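Local coordinates for sensor kinase citA (PDB 1P0Z), which senses citrate through its periplasmic PAS domain and, as a homodimeric membrane histidine kinase, probably activates its partner CitB by phosphorylation, at residues R3-V8 with E126-H131; L13-Q18 with S46-T51; G77-E82 with S101-S106. One frame throughout, in Å; residues are numbered along the deposited sequence. Where two conformers were deposited one is given.

Interaction 1: R3-V8 with E126-H131. Unlike the reference sequence in segment 126-131: His130 (reference Asn), His131 (reference Trp). With MO7 (bis(mu4-oxo)-bis(mu3-oxo)-octakis(mu2-oxo)-dodecaoxo-heptamolybdenum (VI)), chain M.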
loop_
_atom_site.group_PDB
_atom_site.type_symbol
_atom_site.label_atom_id
_atom_site.label_comp_id
_atom_site.label_asym_id
_atom_site.label_seq_id
_atom_site.Cartn_x
_atom_site.Cartn_y
_atom_site.Cartn_z
ATOM N N ARG A 3 -7.950 7.123 20.271
ATOM C CA ARG A 3 -6.972 6.756 19.242
ATOM C C ARG A 3 -7.029 5.300 18.847
ATOM O O ARG A 3 -7.427 4.442 19.637
ATOM C CB ARG A 3 -5.547 7.004 19.754
ATOM C CG ARG A 3 -5.211 8.455 20.073
ATOM C CD ARG A 3 -3.797 8.562 20.635
ATOM N NE ARG A 3 -3.245 9.892 20.412
ATOM C CZ ARG A 3 -1.956 10.184 20.517
ATOM N NH1 ARG A 3 -1.090 9.232 20.838
ATOM N NH2 ARG A 3 -1.533 11.426 20.307
ATOM N N LEU A 4 -6.639 5.017 17.594
ATOM C CA LEU A 4 -6.500 3.643 17.150
ATOM C C LEU A 4 -5.039 3.551 16.644
ATOM O O LEU A 4 -4.766 3.793 15.452
ATOM C CB LEU A 4 -7.462 3.282 16.002
ATOM C CG LEU A 4 -7.335 1.814 15.544
ATOM C CD1 LEU A 4 -7.658 0.826 16.689
ATOM C CD2 LEU A 4 -8.268 1.591 14.348
ATOM N N HIS A 5 -4.118 3.216 17.567
ATOM C CA HIS A 5 -2.677 3.112 17.263
ATOM C C HIS A 5 -2.251 4.246 16.347
ATOM O O HIS A 5 -1.730 4.057 15.244
ATOM C CB HIS A 5 -2.404 1.758 16.631
ATOM C CG HIS A 5 -2.977 0.648 17.439
ATOM N ND1 HIS A 5 -2.429 0.330 18.671
ATOM C CD2 HIS A 5 -4.108 -0.085 17.230
ATOM C CE1 HIS A 5 -3.234 -0.594 19.178
ATOM N NE2 HIS A 5 -4.258 -0.895 18.360
ATOM N N TYR A 6 -2.440 5.453 16.858
ATOM C CA TYR A 6 -2.151 6.671 16.102
ATOM C C TYR A 6 -0.750 6.710 15.490
ATOM O O TYR A 6 -0.613 6.967 14.289
ATOM C CB TYR A 6 -2.322 7.867 17.023
ATOM C CG TYR A 6 -1.965 9.161 16.358
ATOM C CD1 TYR A 6 -2.799 9.700 15.401
ATOM C CD2 TYR A 6 -0.744 9.801 16.639
ATOM C CE1 TYR A 6 -2.436 10.850 14.708
ATOM C CE2 TYR A 6 -0.380 10.964 15.949
ATOM C CZ TYR A 6 -1.233 11.467 14.992
ATOM O OH TYR A 6 -0.902 12.625 14.302
ATOM N N GLN A 7 0.276 6.446 16.294
ATOM C CA GLN A 7 1.626 6.499 15.739
ATOM C C GLN A 7 1.866 5.465 14.673
ATOM O O GLN A 7 2.577 5.727 13.701
ATOM C CB GLN A 7 2.701 6.360 16.829
ATOM C CG GLN A 7 2.813 7.591 17.715
ATOM C CD GLN A 7 4.180 7.611 18.451
ATOM O OE1 GLN A 7 5.224 7.505 17.811
ATOM N NE2 GLN A 7 4.171 7.722 19.770
ATOM N N VAL A 8 1.337 4.266 14.861
ATOM C CA VAL A 8 1.525 3.253 13.820
ATOM C C VAL A 8 0.881 3.711 12.506
ATOM O O VAL A 8 1.445 3.537 11.434
ATOM C CB VAL A 8 0.908 1.920 14.273
ATOM C CG1 VAL A 8 0.927 0.880 13.120
ATOM C CG2 VAL A 8 1.743 1.401 15.509
ATOM N N GLU A 126 -2.466 -7.364 15.923
ATOM C CA GLU A 126 -2.145 -8.336 16.924
ATOM C C GLU A 126 -0.654 -8.521 17.056
ATOM O O GLU A 126 -0.202 -8.942 18.121
ATOM C CB GLU A 126 -2.872 -9.655 16.609
ATOM C CG GLU A 126 -2.096 -10.938 16.906
ATOM C CD GLU A 126 -1.226 -11.358 15.722
ATOM O OE1 GLU A 126 -1.762 -11.580 14.612
ATOM O OE2 GLU A 126 -0.002 -11.465 15.895
ATOM N N GLN A 127 0.109 -8.201 16.007
ATOM C CA GLN A 127 1.555 -8.360 16.014
ATOM C C GLN A 127 2.347 -7.135 16.515
ATOM O O GLN A 127 3.569 -7.156 16.572
ATOM C CB GLN A 127 2.030 -8.736 14.613
ATOM C CG GLN A 127 1.548 -10.100 14.107
ATOM C CD GLN A 127 1.757 -10.253 12.601
ATOM O OE1 GLN A 127 2.822 -9.922 12.071
ATOM N NE2 GLN A 127 0.741 -10.750 11.909
ATOM N N LEU A 128 1.663 -6.054 16.856
ATOM C CA LEU A 128 2.388 -4.893 17.362
ATOM C C LEU A 128 3.112 -5.234 18.680
ATOM O O LEU A 128 2.612 -6.011 19.479
ATOM C CB LEU A 128 1.418 -3.746 17.650
ATOM C CG LEU A 128 0.741 -3.155 16.408
ATOM C CD1 LEU A 128 -0.261 -2.098 16.846
ATOM C CD2 LEU A 128 1.778 -2.554 15.479
ATOM N N GLU A 129 4.251 -4.586 18.908
ATOM C CA GLU A 129 5.028 -4.752 20.117
ATOM C C GLU A 129 4.538 -3.613 20.987
ATOM O O GLU A 129 4.821 -2.432 20.783
ATOM C CB GLU A 129 6.512 -4.579 19.848
ATOM C CG GLU A 129 7.332 -5.139 20.974
ATOM C CD GLU A 129 7.223 -6.635 21.004
ATOM O OE1 GLU A 129 7.647 -7.258 20.011
ATOM O OE2 GLU A 129 6.702 -7.183 22.000
ATOM N N HIS A 130 3.768 -3.992 21.968
ATOM C CA HIS A 130 3.181 -3.006 22.802
ATOM C C HIS A 130 4.119 -2.203 23.671
ATOM O O HIS A 130 5.253 -2.607 23.982
ATOM C CB HIS A 130 2.070 -3.679 23.604
ATOM C CG HIS A 130 1.070 -4.380 22.725
ATOM N ND1 HIS A 130 0.229 -3.696 21.875
ATOM C CD2 HIS A 130 0.836 -5.696 22.504
ATOM C CE1 HIS A 130 -0.479 -4.559 21.169
ATOM N NE2 HIS A 130 -0.129 -5.780 21.529
ATOM N N HIS A 131 3.648 -1.017 24.026
ATOM C CA HIS A 131 4.430 -0.135 24.868
ATOM C C HIS A 131 3.820 -0.163 26.274
ATOM O O HIS A 131 3.763 0.888 26.912
ATOM C CB HIS A 131 4.423 1.290 24.290
ATOM C CG HIS A 131 4.942 1.370 22.879
ATOM N ND1 HIS A 131 6.289 1.374 22.571
ATOM C CD2 HIS A 131 4.286 1.370 21.690
ATOM C CE1 HIS A 131 6.435 1.365 21.257
ATOM N NE2 HIS A 131 5.242 1.362 20.702
HETATM MO MO1 MO7 M . 0.317 3.084 22.579
HETATM O O1 MO7 M . 1.051 4.524 22.628
HETATM O O2 MO7 M . -0.743 1.307 22.211
HETATM O O3 MO7 M . 1.446 2.178 21.322
HETATM O O4 MO7 M . 0.908 2.282 24.077
HETATM O O5 MO7 M . -0.446 3.826 20.600
HETATM MO MO2 MO7 M . -0.289 0.179 24.000
HETATM O O6 MO7 M . -1.110 -1.226 23.815
HETATM O O7 MO7 M . 1.134 -0.206 22.833
HETATM O O8 MO7 M . 0.545 -0.028 25.536
HETATM MO MO3 MO7 M . 0.556 0.167 20.943
HETATM O O9 MO7 M . -0.033 1.285 19.420
HETATM O O10 MO7 M . -0.527 -1.147 20.698
HETATM O O11 MO7 M . 2.027 -0.431 20.275
HETATM MO MO4 MO7 M . 0.953 2.973 19.247
HETATM O O12 MO7 M . 1.830 4.574 19.859
HETATM O O13 MO7 M . 2.471 2.256 18.722
HETATM O O14 MO7 M . 0.182 3.538 17.755
HETATM MO MO5 MO7 M . 0.467 5.739 20.549
HETATM O O15 MO7 M . -0.069 6.441 19.058
HETATM O O16 MO7 M . 1.486 6.968 21.210
HETATM O O17 MO7 M . -1.440 3.626 23.071
HETATM O O18 MO7 M . -1.761 1.239 24.557
HETATM O O19 MO7 M . -1.095 5.998 21.626
HETATM MO MO6 MO7 M . -2.695 1.847 22.915
HETATM MO MO7 MO7 M . -2.343 4.622 21.263
HETATM O O20 MO7 M . -3.013 2.837 21.254
HETATM O O21 MO7 M . -3.440 0.457 22.508
HETATM O O22 MO7 M . -3.896 2.707 23.864
HETATM O O23 MO7 M . -3.564 5.304 22.357
HETATM O O24 MO7 M . -2.913 5.120 19.690
#
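Leu128 lays its CD1 methyl over one face of the His5 imidazole, 3.9 Å from the ring centroid, in a CH-pi contact displaced toward the rim on the ND1 side. Leu128 CD2 reaches Val8 CG2 at 4.0 Å, so the two methyls touch one residue each of segment 3-8. Polar contact between the segments is relayed by a heptamolybdate cluster. Torsions chi1 -51° and chi2 -70° together turn the ND1 edge of His5 to the cluster, and ND1 donates a nearly straight 2.7 Å bond to cluster O9. His5 occupies the N-cap position of helix 6-20. From the first turn beyond it, Tyr6 N gives a 2.9 Å bond to O24 and Gln7 N a 2.8 Å bond to O15, while Gln7 NE2 holds O16 at the end of an extended chain. Arg3 NH1 adds a weak bond to O19. From the C-terminal side, His130 ND1 donates to O10 at 2.9 Å and His131 N to O7 at 2.9 Å; both histidines differ from the natural sequence. Further in, Leu102 of strand 101-109 packs under His5 and Val8. The cluster is gripped as an anion: N-H groups at a helix N terminus, whose dipole should assist, and histidine N-H donors converge on its oxo groups. In this crystal the polar part of the pairing runs through the cluster, so the closeness of the termini probably owes something to it.

Interaction 2: L13-Q18 with S46-T51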
loop_
_atom_site.group_PDB
_atom_site.type_symbol
_atom_site.label_atom_id
_atom_site.label_comp_id
_atom_site.label_asym_id
_atom_site.label_seq_id
_atom_site.Cartn_x
_atom_site.Cartn_y
_atom_site.Cartn_z
ATOM N N LEU A 13 1.272 5.633 6.943
ATOM C CA LEU A 13 0.878 6.628 5.952
ATOM C C LEU A 13 2.090 7.316 5.321
ATOM O O LEU A 13 2.148 7.473 4.088
ATOM C CB LEU A 13 -0.080 7.647 6.579
ATOM C CG LEU A 13 -0.535 8.794 5.667
ATOM C CD1 LEU A 13 -1.192 8.236 4.397
ATOM C CD2 LEU A 13 -1.472 9.690 6.481
ATOM N N ILE A 14 3.051 7.685 6.162
ATOM C CA ILE A 14 4.253 8.351 5.668
ATOM C C ILE A 14 4.958 7.453 4.682
ATOM O O ILE A 14 5.341 7.898 3.611
ATOM C CB ILE A 14 5.222 8.725 6.830
ATOM C CG1 ILE A 14 4.660 9.929 7.590
ATOM C CG2 ILE A 14 6.638 9.022 6.283
ATOM C CD1 ILE A 14 4.530 11.192 6.734
ATOM N N GLN A 15 5.103 6.184 5.032
ATOM C CA GLN A 15 5.791 5.230 4.157
ATOM C C GLN A 15 5.017 5.014 2.847
ATOM O O GLN A 15 5.627 4.912 1.772
ATOM C CB GLN A 15 5.977 3.891 4.861
ATOM C CG GLN A 15 7.030 3.991 5.962
ATOM C CD GLN A 15 7.086 2.712 6.771
ATOM O OE1 GLN A 15 7.915 1.848 6.503
ATOM N NE2 GLN A 15 6.189 2.567 7.747
ATOM N N ALA A 16 3.682 4.958 2.915
ATOM C CA ALA A 16 2.920 4.741 1.677
ATOM C C ALA A 16 3.047 5.935 0.742
ATOM O O ALA A 16 3.091 5.770 -0.474
ATOM C CB ALA A 16 1.440 4.502 2.003
ATOM N N MET A 17 3.053 7.113 1.325
ATOM C CA MET A 17 3.223 8.324 0.524
ATOM C C MET A 17 4.603 8.317 -0.139
ATOM O O MET A 17 4.720 8.606 -1.339
ATOM C CB MET A 17 3.011 9.558 1.396
ATOM C CG MET A 17 1.557 9.692 1.781
ATOM S SD MET A 17 1.253 11.095 2.825
ATOM C CE MET A 17 1.612 12.409 1.677
ATOM N N GLN A 18 5.636 7.984 0.622
ATOM C CA GLN A 18 6.993 7.972 0.089
ATOM C C GLN A 18 7.149 6.956 -1.022
ATOM O O GLN A 18 7.721 7.250 -2.073
ATOM C CB GLN A 18 7.995 7.652 1.205
ATOM C CG GLN A 18 8.131 8.777 2.164
ATOM C CD GLN A 18 9.025 8.437 3.324
ATOM O OE1 GLN A 18 8.866 7.393 3.962
ATOM N NE2 GLN A 18 9.958 9.321 3.621
ATOM N N SER A 46 11.459 -5.569 3.360
ATOM C CA SER A 46 12.463 -6.148 4.248
ATOM C C SER A 46 12.947 -5.131 5.287
ATOM O O SER A 46 13.008 -5.422 6.486
ATOM C CB SER A 46 13.664 -6.641 3.423
ATOM O OG SER A 46 14.715 -7.067 4.274
ATOM N N PHE A 47 13.246 -3.922 4.822
ATOM C CA PHE A 47 13.762 -2.856 5.691
ATOM C C PHE A 47 12.725 -2.223 6.628
ATOM O O PHE A 47 13.034 -1.916 7.759
ATOM C CB PHE A 47 14.442 -1.797 4.802
ATOM C CG PHE A 47 15.191 -0.751 5.546
ATOM C CD1 PHE A 47 16.260 -1.086 6.382
ATOM C CD2 PHE A 47 14.844 0.600 5.379
ATOM C CE1 PHE A 47 16.986 -0.071 7.047
ATOM C CE2 PHE A 47 15.561 1.627 6.034
ATOM C CZ PHE A 47 16.634 1.286 6.872
ATOM N N SER A 48 11.498 -2.033 6.162
ATOM C CA SER A 48 10.434 -1.440 7.006
ATOM C C SER A 48 10.032 -2.439 8.096
ATOM O O SER A 48 10.248 -3.642 7.932
ATOM C CB SER A 48 9.188 -1.196 6.139
ATOM O OG SER A 48 8.121 -0.719 6.930
ATOM N N ASP A 49 9.452 -1.949 9.184
ATOM C CA ASP A 49 8.943 -2.845 10.216
ATOM C C ASP A 49 7.470 -3.147 9.902
ATOM O O ASP A 49 6.809 -3.889 10.625
ATOM C CB ASP A 49 9.110 -2.268 11.647
ATOM C CG ASP A 49 8.461 -0.921 11.837
ATOM O OD1 ASP A 49 8.190 -0.218 10.842
ATOM O OD2 ASP A 49 8.235 -0.557 13.016
ATOM N N ALA A 50 6.959 -2.622 8.790
ATOM C CA ALA A 50 5.565 -2.941 8.423
ATOM C C ALA A 50 5.369 -4.447 8.189
ATOM O O ALA A 50 6.287 -5.195 7.782
ATOM C CB ALA A 50 5.165 -2.185 7.155
ATOM N N THR A 51 4.150 -4.916 8.413
ATOM C CA THR A 51 3.830 -6.324 8.179
ATOM C C THR A 51 3.827 -6.641 6.692
ATOM O O THR A 51 4.284 -7.722 6.261
ATOM C CB THR A 51 2.423 -6.676 8.703
ATOM O OG1 THR A 51 2.335 -6.307 10.063
ATOM C CG2 THR A 51 2.170 -8.194 8.613
#
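The carboxamide oxygen of Gln15 meets the Ser48 hydroxyl, linking helix 6-20 to the chain leaving helix 34-47. The glutamine, with CG beside its backbone N and the chain extended beyond it, stretches out from its helix so that only the carboxamide reaches the other segment. Its OE1 accepts a short bond from Ser48 OG, 2.6 Å long. The hydroxyl approaches at 135° to the C=O bond, off its axis and only slightly tilted, by 15°, from the carbonyl plane. On the serine, OG stands opposite the backbone N (chi1 176°), a setting that turns it both to the glutamine and back to its own chain. There it accepts a nearly straight bond from Ala50 N at 2.9 Å. This is an ST turn, formed just where Ser48 leaves helical backbone angles and the chain heads for strand 52-57.

The other end of the carboxamide is also held. Gln15 NE2 is hydrogen-bonded to Arg11 O, one turn earlier in the same helix, and to Tyr123 OH on strand 115-124. That tyrosine hydroxyl is also hydrogen-bonded to Asp49 OD1, which forms a salt bridge with Arg11.

With both ends of the amide engaged, its rotation is fixed and its oxygen is directed at the serine. Ser48 OG is donor and acceptor at once, so the bonds from Ala50 N to the hydroxyl and on to OE1 run in one direction and probably reinforce each other; NE2 is satisfied separately by Arg11 O and Tyr123 OH.

Interaction 3: G77-E82 with S101-S106. With NA (sodium ion), chain L; OMO (Mo(VI)(=O)(oh)2 cluster), chain N.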
loop_
_atom_site.group_PDB
_atom_site.type_symbol
_atom_site.label_atom_id
_atom_site.label_comp_id
_atom_site.label_asym_id
_atom_site.label_seq_id
_atom_site.Cartn_x
_atom_site.Cartn_y
_atom_site.Cartn_z
ATOM N N GLY A 77 -11.221 -5.328 -0.538
ATOM C CA GLY A 77 -11.546 -4.878 0.810
ATOM C C GLY A 77 -12.498 -3.710 0.886
ATOM O O GLY A 77 -13.178 -3.534 1.904
ATOM N N GLY A 78 -12.566 -2.908 -0.172
ATOM C CA GLY A 78 -13.467 -1.773 -0.158
ATOM C C GLY A 78 -12.941 -0.494 0.456
ATOM O O GLY A 78 -13.667 0.495 0.533
ATOM N N ASP A 79 -11.670 -0.506 0.875
ATOM C CA ASP A 79 -11.125 0.698 1.502
ATOM C C ASP A 79 -10.035 1.338 0.642
ATOM O O ASP A 79 -9.195 2.093 1.154
ATOM C CB ASP A 79 -10.597 0.377 2.916
ATOM C CG ASP A 79 -9.333 -0.534 2.917
ATOM O OD1 ASP A 79 -9.099 -1.301 1.951
ATOM O OD2 ASP A 79 -8.553 -0.467 3.917
ATOM N N SER A 80 -10.075 1.080 -0.658
ATOM C CA SER A 80 -9.070 1.649 -1.552
ATOM C C SER A 80 -9.686 2.706 -2.484
ATOM O O SER A 80 -8.964 3.415 -3.178
ATOM C CB SER A 80 -8.422 0.551 -2.414
ATOM O OG SER A 80 -7.738 -0.400 -1.611
ATOM N N ASP A 81 -11.018 2.827 -2.465
ATOM C CA ASP A 81 -11.671 3.759 -3.382
ATOM C C ASP A 81 -11.249 5.201 -3.272
ATOM O O ASP A 81 -11.059 5.873 -4.304
ATOM C CB ASP A 81 -13.187 3.665 -3.211
ATOM C CG ASP A 81 -13.771 2.479 -3.966
ATOM O OD1 ASP A 81 -13.035 1.477 -4.168
ATOM O OD2 ASP A 81 -14.963 2.548 -4.351
ATOM N N GLU A 82 -11.072 5.687 -2.037
ATOM C CA GLU A 82 -10.737 7.098 -1.916
ATOM C C GLU A 82 -9.373 7.439 -2.512
ATOM O O GLU A 82 -9.179 8.555 -3.003
ATOM C CB GLU A 82 -10.905 7.569 -0.472
ATOM C CG GLU A 82 -12.399 7.415 -0.032
ATOM C CD GLU A 82 -13.404 8.026 -1.053
ATOM O OE1 GLU A 82 -13.177 9.144 -1.597
ATOM O OE2 GLU A 82 -14.456 7.377 -1.317
ATOM N N SER A 101 -5.561 -5.087 10.331
ATOM C CA SER A 101 -4.369 -4.246 10.234
ATOM C C SER A 101 -4.671 -2.796 9.957
ATOM O O SER A 101 -5.675 -2.464 9.335
ATOM C CB SER A 101 -3.500 -4.752 9.052
ATOM O OG SER A 101 -4.242 -4.786 7.804
ATOM N N LEU A 102 -3.777 -1.919 10.413
ATOM C CA LEU A 102 -3.898 -0.473 10.159
ATOM C C LEU A 102 -3.108 -0.268 8.860
ATOM O O LEU A 102 -1.956 -0.713 8.786
ATOM C CB LEU A 102 -3.246 0.289 11.318
ATOM C CG LEU A 102 -3.680 1.733 11.583
ATOM C CD1 LEU A 102 -5.168 1.805 11.812
ATOM C CD2 LEU A 102 -2.935 2.260 12.793
ATOM N N ARG A 103 -3.695 0.404 7.856
ATOM C CA ARG A 103 -3.063 0.601 6.550
ATOM C C ARG A 103 -2.855 2.063 6.289
ATOM O O ARG A 103 -3.721 2.862 6.639
ATOM C CB ARG A 103 -3.979 0.143 5.394
ATOM C CG ARG A 103 -4.400 -1.320 5.456
ATOM C CD ARG A 103 -5.846 -1.503 6.124
ATOM N NE ARG A 103 -6.032 -2.950 6.047
ATOM C CZ ARG A 103 -6.538 -3.592 4.983
ATOM N NH1 ARG A 103 -6.983 -2.907 3.944
ATOM N NH2 ARG A 103 -6.450 -4.944 4.920
ATOM N N GLY A 104 -1.720 2.394 5.708
ATOM C CA GLY A 104 -1.531 3.764 5.233
ATOM C C GLY A 104 -1.671 3.568 3.715
ATOM O O GLY A 104 -0.986 2.714 3.149
ATOM N N LYS A 105 -2.549 4.344 3.062
ATOM C CA LYS A 105 -2.802 4.213 1.627
ATOM C C LYS A 105 -2.534 5.513 0.934
ATOM O O LYS A 105 -2.811 6.573 1.486
ATOM C CB LYS A 105 -4.258 3.864 1.381
ATOM C CG LYS A 105 -4.771 2.629 2.190
ATOM C CD LYS A 105 -5.367 1.603 1.233
ATOM C CE LYS A 105 -6.151 0.591 1.976
ATOM N NZ LYS A 105 -6.619 -0.423 0.995
ATOM N N SER A 106 -1.963 5.428 -0.276
ATOM C CA SER A 106 -1.703 6.674 -1.028
ATOM C C SER A 106 -1.714 6.281 -2.505
ATOM O O SER A 106 -1.208 5.212 -2.880
ATOM C CB SER A 106 -0.312 7.229 -0.643
ATOM O OG SER A 106 -0.111 8.504 -1.267
HETATM NA NA NA L . 0.939 9.215 -3.323
HETATM O OM1 OMO N . -8.239 -7.341 1.254
HETATM MO MO OMO N . -7.492 -5.627 1.065
HETATM O OR1 OMO N . -8.410 -4.775 2.233
HETATM O OM2 OMO N . -8.223 -5.158 -0.447
HETATM O O HOH W 1 -0.493 11.247 -2.967
HETATM O O HOH W 2 1.532 10.454 -5.390
HETATM O O HOH W 3 2.717 10.425 -2.321
#
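Two citrate-binding residues of the PAS domain, Arg103 and Lys105 on strand 101-109, are joined to the loop entering helix 81-86 by a salt-bridge network with Asp79. Asp79 splits its carboxylate between the basic residues. OD1 receives Lys105 NZ at 2.8 Å, the ammonium sitting well above the carboxylate plane (57° out of it), and OD2 takes a weak, bent bond from Arg103 NH1 at 2.9 Å. Carboxylate and guanidinium planes are turned 46° apart, not laid flush. The stronger hydrogen bond of OD2 is to Ser92 OG on the neighbouring strand 90-96. Lys105 NZ also donates to Ser80 OG at 2.8 Å, its chain bending at chi2 to bring it there.

Arg103 and Lys105 lie two residues apart on a strand of the central antiparallel sheet, so both side chains leave the same face, into the pocket. In this crystal a bound citrate is hydrogen-bonded to Lys105 NZ and weakly to Arg103 NH2. The Arg103 guanidinium also turns its edge to a molybdenum oxo species, NH1 donating to OR1 at 2.9 Å, while Gly77 N donates to OM2 at 3.0 Å. Ser106, next along the strand, points to the other face, toward helix 6-20. Its OG binds a sodium ion at 2.4 Å, and three waters, Ser20 and Pro107 complete that site.

How the interactions relate
From the N terminus, segment 3-8 opens interaction 1, which closes only at 126-131 and so spans almost the whole chain, bringing its two ends together. Both other contacts nest within that loop. Interaction 2 begins further along helix 6-20 and closes at 46-51, enclosing the rest of helix 6-20, helix 23-30 and most of helix 34-47; interaction 3 follows in series, from 77-82 to 101-106, and none cross. Helix 6-20 serves both interactions 1 and 2 and packs on strand 101-109, where Ala16 CB approaches Gly104 O at 3.2 Å and Met17 CG lies 3.7 Å from Ser106 OG. The central sheet thus lies between the helical layer and the pocket.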